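Local coordinates for protein pyridine nucleotide-disulphide oxidoreductase dimerisation region (Escherichia coli BL21, PDB 6KYY) that is a flavoprotein disulfide reductase of the pyridine nucleotide-disulfide oxidoreductase family that binds FAD, here also copper(II), and is probably involved in resistance to reactive chlorine species, at residues G54-P57 with T58-V62; I388-N391 with K392-R395; L421-S424 with I425-Q429; H433-M436 with S437-L440. All blocks are in the same frame, centred on the assembly; numbering follows the deposited sequence.

Contact 1 of 4, residues G54-P57 with T58-V62; sequences GCIP and TKTLV. With CU (copper (II) ion), chain V; FAD (flavin-adenine dinucleotide), chain N.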
loop_
_atom_site.group_PDB
_atom_site.type_symbol
_atom_site.label_atom_id
_atom_site.label_comp_id
_atom_site.label_asym_id
_atom_site.label_seq_id
_atom_site.Cartn_x
_atom_site.Cartn_y
_atom_site.Cartn_z
ATOM N N GLY B 54 16.944 8.672 -9.904
ATOM C CA GLY B 54 15.514 8.880 -10.058
ATOM C C GLY B 54 14.631 8.422 -8.911
ATOM O O GLY B 54 14.681 8.997 -7.820
ATOM N N CYS B 55 13.808 7.394 -9.143
ATOM C CA CYS B 55 12.815 6.990 -8.147
ATOM C C CYS B 55 13.465 6.435 -6.886
ATOM O O CYS B 55 13.110 6.826 -5.769
ATOM C CB CYS B 55 11.870 5.935 -8.716
ATOM S SG CYS B 55 10.896 6.350 -10.120
ATOM N N ILE B 56 14.398 5.502 -7.045
ATOM C CA ILE B 56 14.868 4.693 -5.923
ATOM C C ILE B 56 15.645 5.531 -4.908
ATOM O O ILE B 56 15.320 5.470 -3.714
ATOM C CB ILE B 56 15.690 3.493 -6.416
ATOM C CG1 ILE B 56 14.881 2.702 -7.448
ATOM C CG2 ILE B 56 16.089 2.607 -5.243
ATOM C CD1 ILE B 56 15.331 1.274 -7.627
ATOM N N PRO B 57 16.655 6.323 -5.297
ATOM C CA PRO B 57 17.330 7.142 -4.275
ATOM C C PRO B 57 16.417 8.192 -3.669
ATOM O O PRO B 57 16.512 8.467 -2.466
ATOM C CB PRO B 57 18.500 7.772 -5.044
ATOM C CG PRO B 57 18.036 7.807 -6.449
ATOM C CD PRO B 57 17.244 6.546 -6.632
ATOM N N THR B 58 15.526 8.778 -4.471
ATOM C CA THR B 58 14.597 9.779 -3.956
ATOM C C THR B 58 13.681 9.179 -2.896
ATOM O O THR B 58 13.559 9.714 -1.789
ATOM C CB THR B 58 13.773 10.367 -5.104
ATOM O OG1 THR B 58 14.640 10.695 -6.196
ATOM C CG2 THR B 58 13.031 11.617 -4.659
ATOM N N LYS B 59 13.043 8.053 -3.215
ATOM C CA LYS B 59 12.080 7.451 -2.300
ATOM C C LYS B 59 12.762 6.789 -1.111
ATOM O O LYS B 59 12.182 6.741 -0.019
ATOM C CB LYS B 59 11.207 6.434 -3.042
ATOM C CG LYS B 59 9.970 7.023 -3.729
ATOM C CD LYS B 59 10.282 8.319 -4.467
ATOM C CE LYS B 59 9.668 8.340 -5.854
ATOM N NZ LYS B 59 10.021 9.573 -6.613
ATOM N N THR B 60 13.972 6.259 -1.311
ATOM C CA THR B 60 14.763 5.746 -0.195
ATOM C C THR B 60 14.951 6.814 0.873
ATOM O O THR B 60 14.840 6.535 2.073
ATOM C CB THR B 60 16.125 5.252 -0.693
ATOM O OG1 THR B 60 15.942 4.277 -1.729
ATOM C CG2 THR B 60 16.934 4.636 0.442
ATOM N N LEU B 61 15.227 8.050 0.450
ATOM C CA LEU B 61 15.430 9.133 1.403
ATOM C C LEU B 61 14.115 9.577 2.033
ATOM O O LEU B 61 14.072 9.896 3.226
ATOM C CB LEU B 61 16.124 10.307 0.713
ATOM C CG LEU B 61 17.631 10.118 0.527
ATOM C CD1 LEU B 61 18.109 10.763 -0.760
ATOM C CD2 LEU B 61 18.396 10.667 1.722
ATOM N N VAL B 62 13.032 9.606 1.250
ATOM C CA VAL B 62 11.736 10.016 1.790
ATOM C C VAL B 62 11.287 9.055 2.884
ATOM O O VAL B 62 10.733 9.473 3.908
ATOM C CB VAL B 62 10.688 10.124 0.665
ATOM C CG1 VAL B 62 9.346 10.566 1.230
ATOM C CG2 VAL B 62 11.148 11.106 -0.399
HETATM CU CU CU V . 12.443 5.387 -11.242
HETATM P PA FAD N . 16.390 6.440 -18.647
HETATM O O1A FAD N . 16.398 7.914 -18.493
HETATM O O2A FAD N . 15.993 5.641 -17.401
HETATM O O5B FAD N . 17.781 5.934 -19.169
HETATM C C5B FAD N . 18.706 6.829 -19.821
HETATM C C4B FAD N . 20.044 6.142 -19.932
HETATM O O4B FAD N . 20.598 6.357 -21.251
HETATM C C3B FAD N . 21.102 6.610 -18.932
HETATM O O3B FAD N . 21.784 5.497 -18.367
HETATM C C2B FAD N . 22.029 7.482 -19.784
HETATM O O2B FAD N . 23.367 7.463 -19.298
HETATM C C1B FAD N . 21.939 6.776 -21.133
HETATM N N9A FAD N . 22.267 7.619 -22.279
HETATM C C8A FAD N . 21.806 8.883 -22.538
HETATM N N7A FAD N . 22.272 9.406 -23.648
HETATM C C5A FAD N . 23.100 8.416 -24.154
HETATM C C6A FAD N . 23.897 8.344 -25.313
HETATM N N6A FAD N . 23.993 9.327 -26.212
HETATM N N1A FAD N . 24.600 7.208 -25.522
HETATM C C2A FAD N . 24.508 6.221 -24.628
HETATM N N3A FAD N . 23.793 6.175 -23.502
HETATM C C4A FAD N . 23.106 7.308 -23.321
HETATM N N1 FAD N . 9.134 7.953 -12.627
HETATM C C2 FAD N . 8.119 7.277 -12.013
HETATM O O2 FAD N . 7.411 6.472 -12.629
HETATM N N3 FAD N . 7.869 7.489 -10.668
HETATM C C4 FAD N . 8.548 8.360 -9.840
HETATM O O4 FAD N . 8.238 8.453 -8.655
HETATM C C4X FAD N . 9.623 9.078 -10.504
HETATM N N5 FAD N . 10.342 9.896 -9.793
HETATM C C5X FAD N . 11.370 10.575 -10.425
HETATM C C6 FAD N . 12.137 11.470 -9.681
HETATM C C7 FAD N . 13.181 12.177 -10.268
HETATM C C7M FAD N . 13.989 13.136 -9.433
HETATM C C8 FAD N . 13.467 11.988 -11.629
HETATM C C8M FAD N . 14.591 12.736 -12.294
HETATM C C9 FAD N . 12.703 11.096 -12.376
HETATM C C9A FAD N . 11.662 10.390 -11.785
HETATM N N10 FAD N . 10.874 9.475 -12.510
HETATM C C10 FAD N . 9.843 8.802 -11.902
HETATM C "C1'" FAD N . 11.119 9.242 -13.941
HETATM C "C2'" FAD N . 12.045 8.061 -14.212
HETATM O "O2'" FAD N . 13.344 8.317 -13.678
HETATM C "C3'" FAD N . 12.157 7.848 -15.722
HETATM O "O3'" FAD N . 10.933 8.235 -16.336
HETATM C "C4'" FAD N . 12.485 6.412 -16.133
HETATM O "O4'" FAD N . 13.822 6.098 -15.742
HETATM C "C5'" FAD N . 12.299 6.173 -17.617
HETATM O "O5'" FAD N . 13.504 6.556 -18.311
HETATM P P FAD N . 13.828 6.004 -19.751
HETATM O O1P FAD N . 13.375 4.545 -19.857
HETATM O O2P FAD N . 13.268 6.899 -20.787
HETATM O O3P FAD N . 15.412 6.021 -19.823
#

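Contact 2 of 4, residues I388-N391 with K392-R395; sequences IVDN and KTQR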
loop_
_atom_site.group_PDB
_atom_site.type_symbol
_atom_site.label_atom_id
_atom_site.label_comp_id
_atom_site.label_asym_id
_atom_site.label_seq_id
_atom_site.Cartn_x
_atom_site.Cartn_y
_atom_site.Cartn_z
ATOM N N ILE B 388 -14.855 11.537 -8.232
ATOM C CA ILE B 388 -15.930 12.124 -9.022
ATOM C C ILE B 388 -16.724 10.993 -9.657
ATOM O O ILE B 388 -16.159 10.151 -10.367
ATOM C CB ILE B 388 -15.388 13.086 -10.089
ATOM C CG1 ILE B 388 -14.478 14.128 -9.437
ATOM C CG2 ILE B 388 -16.531 13.769 -10.824
ATOM C CD1 ILE B 388 -13.328 14.557 -10.305
ATOM N N VAL B 389 -18.028 10.976 -9.401
ATOM C CA VAL B 389 -18.936 9.965 -9.926
ATOM C C VAL B 389 -19.796 10.611 -11.001
ATOM O O VAL B 389 -20.303 11.723 -10.813
ATOM C CB VAL B 389 -19.809 9.361 -8.813
ATOM C CG1 VAL B 389 -20.775 8.335 -9.390
ATOM C CG2 VAL B 389 -18.934 8.743 -7.733
ATOM N N ASP B 390 -19.948 9.925 -12.131
ATOM C CA ASP B 390 -20.842 10.364 -13.195
ATOM C C ASP B 390 -22.201 9.705 -12.985
ATOM O O ASP B 390 -22.296 8.474 -12.920
ATOM C CB ASP B 390 -20.263 10.015 -14.566
ATOM C CG ASP B 390 -21.259 10.207 -15.695
ATOM O OD1 ASP B 390 -21.133 9.502 -16.718
ATOM O OD2 ASP B 390 -22.160 11.064 -15.571
ATOM N N ASN B 391 -23.252 10.523 -12.891
ATOM C CA ASN B 391 -24.553 10.026 -12.456
ATOM C C ASN B 391 -25.292 9.259 -13.547
ATOM O O ASN B 391 -26.063 8.346 -13.235
ATOM C CB ASN B 391 -25.416 11.186 -11.960
ATOM C CG ASN B 391 -25.143 11.537 -10.512
ATOM O OD1 ASN B 391 -24.808 10.671 -9.703
ATOM N ND2 ASN B 391 -25.287 12.814 -10.175
ATOM N N LYS B 392 -25.084 9.611 -14.818
ATOM C CA LYS B 392 -25.796 8.921 -15.889
ATOM C C LYS B 392 -25.309 7.487 -16.058
ATOM O O LYS B 392 -26.107 6.596 -16.371
ATOM C CB LYS B 392 -25.651 9.696 -17.201
ATOM C CG LYS B 392 -25.981 8.891 -18.452
ATOM C CD LYS B 392 -26.227 9.794 -19.652
ATOM C CE LYS B 392 -27.665 10.284 -19.693
ATOM N NZ LYS B 392 -27.910 11.187 -20.852
ATOM N N THR B 393 -24.017 7.238 -15.836
ATOM C CA THR B 393 -23.426 5.930 -16.080
ATOM C C THR B 393 -23.002 5.194 -14.816
ATOM O O THR B 393 -22.662 4.008 -14.904
ATOM C CB THR B 393 -22.203 6.066 -17.001
ATOM O OG1 THR B 393 -21.146 6.730 -16.298
ATOM C CG2 THR B 393 -22.557 6.865 -18.245
ATOM N N GLN B 394 -23.008 5.856 -13.658
ATOM C CA GLN B 394 -22.522 5.334 -12.381
ATOM C C GLN B 394 -21.020 5.071 -12.384
ATOM O O GLN B 394 -20.500 4.492 -11.423
ATOM C CB GLN B 394 -23.260 4.055 -11.958
ATOM C CG GLN B 394 -24.709 4.272 -11.552
ATOM C CD GLN B 394 -24.973 3.906 -10.103
ATOM O OE1 GLN B 394 -24.741 2.772 -9.684
ATOM N NE2 GLN B 394 -25.463 4.868 -9.330
ATOM N N ARG B 395 -20.308 5.486 -13.428
ATOM C CA ARG B 395 -18.869 5.289 -13.503
ATOM C C ARG B 395 -18.134 6.393 -12.746
ATOM O O ARG B 395 -18.702 7.429 -12.386
ATOM C CB ARG B 395 -18.406 5.254 -14.960
ATOM C CG ARG B 395 -18.717 3.958 -15.690
ATOM C CD ARG B 395 -17.941 3.860 -16.996
ATOM N NE ARG B 395 -18.777 4.147 -18.158
ATOM C CZ ARG B 395 -18.907 5.350 -18.710
ATOM N NH1 ARG B 395 -18.254 6.387 -18.205
ATOM N NH2 ARG B 395 -19.690 5.516 -19.766
#

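Contact 3 of 4, residues L421-S424 with I425-Q429; sequences LPYS and ILRDQ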
loop_
_atom_site.group_PDB
_atom_site.type_symbol
_atom_site.label_atom_id
_atom_site.label_comp_id
_atom_site.label_asym_id
_atom_site.label_seq_id
_atom_site.Cartn_x
_atom_site.Cartn_y
_atom_site.Cartn_z
ATOM N N LEU B 421 -16.364 -0.566 -14.657
ATOM C CA LEU B 421 -17.278 -0.927 -13.586
ATOM C C LEU B 421 -17.735 0.324 -12.834
ATOM O O LEU B 421 -17.023 1.332 -12.804
ATOM C CB LEU B 421 -16.604 -1.902 -12.625
ATOM C CG LEU B 421 -15.915 -3.101 -13.282
ATOM C CD1 LEU B 421 -15.162 -3.924 -12.248
ATOM C CD2 LEU B 421 -16.920 -3.963 -14.032
ATOM N N PRO B 422 -18.919 0.293 -12.228
ATOM C CA PRO B 422 -19.421 1.476 -11.523
ATOM C C PRO B 422 -18.723 1.672 -10.182
ATOM O O PRO B 422 -17.923 0.851 -9.732
ATOM C CB PRO B 422 -20.915 1.189 -11.330
ATOM C CG PRO B 422 -21.091 -0.269 -11.557
ATOM C CD PRO B 422 -19.851 -0.848 -12.162
ATOM N N TYR B 423 -19.045 2.803 -9.546
ATOM C CA TYR B 423 -18.504 3.099 -8.225
ATOM C C TYR B 423 -19.005 2.128 -7.167
ATOM O O TYR B 423 -18.382 2.012 -6.105
ATOM C CB TYR B 423 -18.857 4.532 -7.818
ATOM C CG TYR B 423 -20.229 4.668 -7.191
ATOM C CD1 TYR B 423 -20.394 4.640 -5.811
ATOM C CD2 TYR B 423 -21.360 4.825 -7.982
ATOM C CE1 TYR B 423 -21.644 4.756 -5.238
ATOM C CE2 TYR B 423 -22.615 4.947 -7.416
ATOM C CZ TYR B 423 -22.750 4.914 -6.044
ATOM O OH TYR B 423 -23.998 5.035 -5.476
ATOM N N SER B 424 -20.119 1.441 -7.426
ATOM C CA SER B 424 -20.674 0.508 -6.454
ATOM C C SER B 424 -19.722 -0.638 -6.141
ATOM O O SER B 424 -19.823 -1.235 -5.062
ATOM C CB SER B 424 -22.007 -0.042 -6.965
ATOM O OG SER B 424 -21.799 -1.044 -7.947
ATOM N N ILE B 425 -18.801 -0.956 -7.053
ATOM C CA ILE B 425 -17.868 -2.057 -6.821
ATOM C C ILE B 425 -16.973 -1.752 -5.626
ATOM O O ILE B 425 -16.778 -2.595 -4.742
ATOM C CB ILE B 425 -17.045 -2.337 -8.092
ATOM C CG1 ILE B 425 -17.787 -3.319 -9.000
ATOM C CG2 ILE B 425 -15.670 -2.885 -7.740
ATOM C CD1 ILE B 425 -17.894 -4.717 -8.426
ATOM N N LEU B 426 -16.424 -0.538 -5.575
ATOM C CA LEU B 426 -15.551 -0.160 -4.470
ATOM C C LEU B 426 -16.326 0.213 -3.214
ATOM O O LEU B 426 -15.755 0.179 -2.117
ATOM C CB LEU B 426 -14.643 0.997 -4.891
ATOM C CG LEU B 426 -13.738 0.695 -6.090
ATOM C CD1 LEU B 426 -12.935 1.922 -6.493
ATOM C CD2 LEU B 426 -12.821 -0.479 -5.786
ATOM N N ARG B 427 -17.608 0.559 -3.343
ATOM C CA ARG B 427 -18.426 0.871 -2.178
ATOM C C ARG B 427 -18.783 -0.372 -1.372
ATOM O O ARG B 427 -19.042 -0.263 -0.168
ATOM C CB ARG B 427 -19.702 1.597 -2.618
ATOM C CG ARG B 427 -20.602 2.058 -1.478
ATOM C CD ARG B 427 -22.030 2.287 -1.953
ATOM N NE ARG B 427 -22.624 1.079 -2.519
ATOM C CZ ARG B 427 -23.597 1.080 -3.426
ATOM N NH1 ARG B 427 -24.088 2.228 -3.871
ATOM N NH2 ARG B 427 -24.078 -0.066 -3.888
ATOM N N ASP B 428 -18.784 -1.551 -1.995
ATOM C CA ASP B 428 -19.254 -2.766 -1.348
ATOM C C ASP B 428 -18.208 -3.867 -1.254
ATOM O O ASP B 428 -18.528 -4.957 -0.766
ATOM C CB ASP B 428 -20.488 -3.311 -2.081
ATOM C CG ASP B 428 -21.692 -2.402 -1.945
ATOM O OD1 ASP B 428 -21.823 -1.741 -0.894
ATOM O OD2 ASP B 428 -22.507 -2.349 -2.889
ATOM N N GLN B 429 -16.976 -3.624 -1.693
ATOM C CA GLN B 429 -15.967 -4.673 -1.681
ATOM C C GLN B 429 -15.498 -4.961 -0.260
ATOM O O GLN B 429 -15.420 -4.070 0.590
ATOM C CB GLN B 429 -14.777 -4.283 -2.555
ATOM C CG GLN B 429 -13.821 -5.427 -2.845
ATOM C CD GLN B 429 -12.907 -5.136 -4.013
ATOM O OE1 GLN B 429 -13.361 -5.012 -5.149
ATOM N NE2 GLN B 429 -11.612 -5.025 -3.742
#

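Contact 4 of 4, residues H433-M436 with S437-L440; sequences HPSM and SESL. With FAD (flavin-adenine dinucleotide), chain E.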
loop_
_atom_site.group_PDB
_atom_site.type_symbol
_atom_site.label_atom_id
_atom_site.label_comp_id
_atom_site.label_asym_id
_atom_site.label_seq_id
_atom_site.Cartn_x
_atom_site.Cartn_y
_atom_site.Cartn_z
ATOM N N HIS B 433 -8.494 -5.285 6.643
ATOM C CA HIS B 433 -8.696 -4.382 7.765
ATOM C C HIS B 433 -7.707 -4.715 8.874
ATOM O O HIS B 433 -7.543 -5.901 9.201
ATOM C CB HIS B 433 -10.128 -4.486 8.292
ATOM C CG HIS B 433 -10.443 -3.542 9.412
ATOM N ND1 HIS B 433 -10.697 -2.203 9.208
ATOM C CD2 HIS B 433 -10.564 -3.749 10.745
ATOM C CE1 HIS B 433 -10.954 -1.624 10.367
ATOM N NE2 HIS B 433 -10.880 -2.540 11.316
ATOM N N PRO B 434 -7.037 -3.713 9.463
ATOM C CA PRO B 434 -7.147 -2.301 9.076
ATOM C C PRO B 434 -6.304 -1.978 7.849
ATOM O O PRO B 434 -5.166 -2.437 7.748
ATOM C CB PRO B 434 -6.622 -1.547 10.308
ATOM C CG PRO B 434 -6.373 -2.593 11.367
ATOM C CD PRO B 434 -6.180 -3.883 10.645
ATOM N N SER B 435 -6.862 -1.195 6.929
ATOM C CA SER B 435 -6.177 -0.832 5.699
ATOM C C SER B 435 -6.534 0.597 5.326
ATOM O O SER B 435 -7.437 1.210 5.900
ATOM C CB SER B 435 -6.534 -1.784 4.548
ATOM O OG SER B 435 -7.595 -1.263 3.766
ATOM N N MET B 436 -5.793 1.131 4.360
ATOM C CA MET B 436 -6.155 2.396 3.740
ATOM C C MET B 436 -7.012 2.195 2.500
ATOM O O MET B 436 -7.784 3.089 2.135
ATOM C CB MET B 436 -4.895 3.186 3.382
ATOM C CG MET B 436 -3.988 3.477 4.556
ATOM S SD MET B 436 -4.784 4.547 5.762
ATOM C CE MET B 436 -5.069 6.014 4.784
ATOM N N SER B 437 -6.899 1.033 1.853
ATOM C CA SER B 437 -7.751 0.734 0.709
ATOM C C SER B 437 -9.199 0.527 1.130
ATOM O O SER B 437 -10.116 0.785 0.341
ATOM C CB SER B 437 -7.230 -0.502 -0.024
ATOM O OG SER B 437 -5.819 -0.466 -0.151
ATOM N N GLU B 438 -9.423 0.067 2.364
ATOM C CA GLU B 438 -10.780 -0.163 2.843
ATOM C C GLU B 438 -11.578 1.126 2.965
ATOM O O GLU B 438 -12.810 1.084 2.913
ATOM C CB GLU B 438 -10.751 -0.876 4.195
ATOM C CG GLU B 438 -10.262 -0.001 5.332
ATOM C CD GLU B 438 -10.689 -0.505 6.689
ATOM O OE1 GLU B 438 -11.829 -0.999 6.811
ATOM O OE2 GLU B 438 -9.884 -0.406 7.638
ATOM N N SER B 439 -10.906 2.269 3.125
ATOM C CA SER B 439 -11.620 3.536 3.231
ATOM C C SER B 439 -12.401 3.858 1.966
ATOM O O SER B 439 -13.297 4.709 2.005
ATOM C CB SER B 439 -10.644 4.667 3.549
ATOM O OG SER B 439 -9.610 4.736 2.585
ATOM N N LEU B 440 -12.085 3.197 0.849
ATOM C CA LEU B 440 -12.912 3.316 -0.344
ATOM C C LEU B 440 -14.329 2.810 -0.103
ATOM O O LEU B 440 -15.247 3.199 -0.833
ATOM C CB LEU B 440 -12.270 2.560 -1.510
ATOM C CG LEU B 440 -10.945 3.122 -2.036
ATOM C CD1 LEU B 440 -10.271 2.137 -2.981
ATOM C CD2 LEU B 440 -11.157 4.465 -2.719
HETATM P PA FAD E . -18.246 -6.929 18.373
HETATM O O1A FAD E . -17.550 -8.226 18.554
HETATM O O2A FAD E . -17.325 -5.707 18.310
HETATM O O5B FAD E . -19.338 -6.717 19.486
HETATM C C5B FAD E . -19.027 -6.896 20.884
HETATM C C4B FAD E . -19.547 -5.713 21.660
HETATM O O4B FAD E . -20.855 -6.020 22.202
HETATM C C3B FAD E . -18.683 -5.287 22.845
HETATM O O3B FAD E . -18.655 -3.870 22.965
HETATM C C2B FAD E . -19.390 -5.946 24.031
HETATM O O2B FAD E . -19.152 -5.247 25.247
HETATM C C1B FAD E . -20.848 -5.812 23.599
HETATM N N9A FAD E . -21.757 -6.770 24.220
HETATM C C8A FAD E . -21.605 -8.129 24.303
HETATM N N7A FAD E . -22.585 -8.742 24.923
HETATM C C5A FAD E . -23.447 -7.712 25.269
HETATM C C6A FAD E . -24.681 -7.693 25.948
HETATM N N6A FAD E . -25.288 -8.786 26.418
HETATM N N1A FAD E . -25.278 -6.494 26.132
HETATM C C2A FAD E . -24.676 -5.398 25.665
HETATM N N3A FAD E . -23.517 -5.292 25.011
HETATM C C4A FAD E . -22.949 -6.492 24.844
HETATM N N1 FAD E . -10.472 -8.462 12.971
HETATM C C2 FAD E . -10.007 -8.120 11.734
HETATM O O2 FAD E . -10.758 -8.047 10.755
HETATM N N3 FAD E . -8.664 -7.846 11.558
HETATM C C4 FAD E . -7.692 -7.881 12.534
HETATM O O4 FAD E . -6.526 -7.620 12.250
HETATM C C4X FAD E . -8.193 -8.246 13.846
HETATM N N5 FAD E . -7.342 -8.302 14.836
HETATM C C5X FAD E . -7.826 -8.649 16.089
HETATM C C6 FAD E . -6.934 -8.716 17.160
HETATM C C7 FAD E . -7.370 -9.059 18.435
HETATM C C7M FAD E . -6.377 -9.122 19.566
HETATM C C8 FAD E . -8.729 -9.344 18.651
HETATM C C8M FAD E . -9.235 -9.719 20.018
HETATM C C9 FAD E . -9.621 -9.279 17.585
HETATM C C9A FAD E . -9.180 -8.936 16.313
HETATM N N10 FAD E . -10.062 -8.858 15.215
HETATM C C10 FAD E . -9.602 -8.519 13.966
HETATM C "C1'" FAD E . -11.493 -9.145 15.381
HETATM C "C2'" FAD E . -12.333 -7.894 15.605
HETATM O "O2'" FAD E . -11.914 -7.216 16.789
HETATM C "C3'" FAD E . -13.803 -8.293 15.744
HETATM O "O3'" FAD E . -13.994 -9.573 15.152
HETATM C "C4'" FAD E . -14.775 -7.302 15.104
HETATM O "O4'" FAD E . -14.887 -6.147 15.935
HETATM C "C5'" FAD E . -16.140 -7.906 14.852
HETATM O "O5'" FAD E . -17.129 -7.145 15.577
HETATM P P FAD E . -18.617 -7.644 15.698
HETATM O O1P FAD E . -19.440 -7.055 14.549
HETATM O O2P FAD E . -18.683 -9.118 15.833
HETATM O O3P FAD E . -19.102 -6.955 17.039
#

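Contact 1 of 4, residues G54-P57 with T58-V62
K59 N, T60 N and L61 N each reach back four residues, to C55 O (2.8 Å), I56 O (2.9 Å) and P57 O (3.2 Å), so G54-P57 and T58-V62 form the first turns of helix 55-65, with G54 at the N-cap position. One helical turn separates two side chains that both reach the flavin, C55 and K59, a worked example of how a helix start can serve a cofactor. With chi1 at -61°, the sulfur of C55 sits beside its own backbone N, where SG binds the copper ion at 2.1 Å; C50 supplies the second protein sulfur. The same SG lies 3.0 Å from flavin C4X. One turn on, K59 bends at its second and third torsions, passing its aliphatic carbons over C55 O, and NZ donates to flavin O4 at 2.9 Å and to flavin N5 at 3.2 Å. NZ also forms a salt bridge with E179. The hydroxyls of T58 and T60 point back to G54 O and I56 O, at separations too short to be trusted in detail. C50 and C55 are the redox-active pair of this disulfide oxidoreductase; here they hold copper instead of a disulfide. The metal is thus bound by both sulfurs, next to the flavin, while the K59 ammonium, itself paired with E179, may draw electron density toward the O4 and N5 edge.

Contact 2 of 4, residues I388-N391 with K392-R395
D390 and R395 pair through their backbones across a tight turn, and the bond from D390 N to R395 O, 2.8 Å long, is nearly straight. A second backbone link, Q394 N to D390 O, is equally short but strongly bent and therefore weak. A CA-H of V389 adds a contact to R395 O, so that this carbonyl meets two neighbouring residues of the strand. These bonds close the β-hairpin that joins strand 384-390 to strand 396-402 in the antiparallel sheet of the dimerisation domain. N391 and K392 hold right-handed helical backbone angles, T393 drifts to a more extended phi, and Q394, with phi at 65°, takes the left-handed conformation that brings the chain back. Among side-chain hydrogen bonds, the carboxylate of D390 is the hub: its CG lies opposite its own backbone N (chi1 169°), which extends the group over the turn. OD1 accepts from T393 OG1 at 2.8 Å, the hydroxyl coming in from above the carboxylate plane, while OD2 takes a weak bond from K392 N at 3.4 Å. T393 OG1 is used twice, since it also accepts from R395 N at 3.2 Å in an ST turn. Charge enters more loosely. The guanidinium of R395 passes beneath that same hydroxyl, which stands 3.5 Å above the centre of one of its faces, but NH1 remains 4.5 Å from D390 OD1, and no N-H is directed at the oxygen. Beyond the turn, N391 makes weak side-chain hydrogen bonds to Q363 and D361.

Contact 3 of 4, residues L421-S424 with I425-Q429
Y423 and R427 meet because the tyrosine ring is placed between its backbone N and carbonyl carbon (chi1 84°), while the arginine sends CG away from its own backbone N (chi1 -176°) and then folds at the third torsion. The two flat groups end almost perpendicular, their planes 87° apart, and Y423 OH lies near the guanidinium plane with R427 NH1 3.2 Å away. S424 lies against one face of the guanidinium: its CB sits 3.7 Å above the plane, displaced toward the rim. D428, next in sequence to R427, holds it through a salt bridge, NH2 to OD2 at 2.9 Å, with the donor on the syn side of that oxygen; a weaker bond runs from NE to OD1 at 3.4 Å. Beneath these side chains the backbone winds into the short helix 424-428. R427 N donates to Y423 O in the carbonyl plane, at 3.2 Å, whereas the bonds from I425 N to P422 O and from D428 N to S424 O are weak. On another side of the turn, L421 CB rests against I425 CG1 at 4.1 Å, and both residues pack on V416 of helix 406-418, as L426 does on I412. The example illustrates how a one-turn helix can organise a charged group locally. One good and one weak bond to the same carboxylate limit the rotation of the guanidinium; the carboxylate probably offsets the charge of R427, and D428 also packs against R315 of the second subunit.

Contact 4 of 4, residues H433-M436 with S437-L440
H433 turns the ND1 edge of its ring to the carboxylate of E438, approaching OE2 at 2.5 Å and, by a weaker bond, OE1 at 2.9 Å. Ring and carboxylate planes stand 81° apart, and OE2 is met on its syn side. This His-carboxylate pair, five residues apart, recurs in related flavoprotein disulfide reductases, and H433 is probably the proton acceptor of the active site. Its backbone contributes too: H433 O accepts from flavin N3 at 3.3 Å, the flavin belonging to a site built largely by the second subunit, with S310 and T307 of that subunit among its partners. The nearest atom of the H433 side chain is about 3 Å from a bound copper ion. E438 is itself positioned by S435: OE2 also accepts from S435 N at 3.2 Å, the donor standing above the carboxylate plane, so two N-H groups hold one oxygen. E438 reaches back because its CG occupies the position between backbone N and carbonyl carbon (chi1 71°) and the rest of the chain is extended; S435 OG in turn receives E438 N at 2.7 Å. P434, which follows a cis peptide bond, lays CB over the centre of one imidazole face, 4.2 Å above it. Farther out, M436 packs on R374 and A375 of helix 373-377, and on M409 of helix 406-418. S437 hydrogen-bonds E408 of the second subunit, and L440, in helix 439-443, packs against V413 of helix 406-418.

Overall arrangement
From the N terminus, the four contacts follow in series, each local, and none nests within or crosses another. Contact 1 opens helix 55-65 in the FAD-binding part. Far along the chain, contact 2 closes the hairpin between strands 384-390 and 396-402, and contact 3 turns from helix 406-418 into helix 424-428. These two touch: Q394 O lies 2.9 Å from Y423 N, a probable hydrogen bond, linking the hairpin loop to the segment that leads into helix 424-428. Contact 4 leads into helix 439-443 and meets contact 3 where L440 packs on L426. Contacts 1 and 4 have centres 26 Å apart within the chain, yet across the dimer C55 packs on H433 of the second subunit.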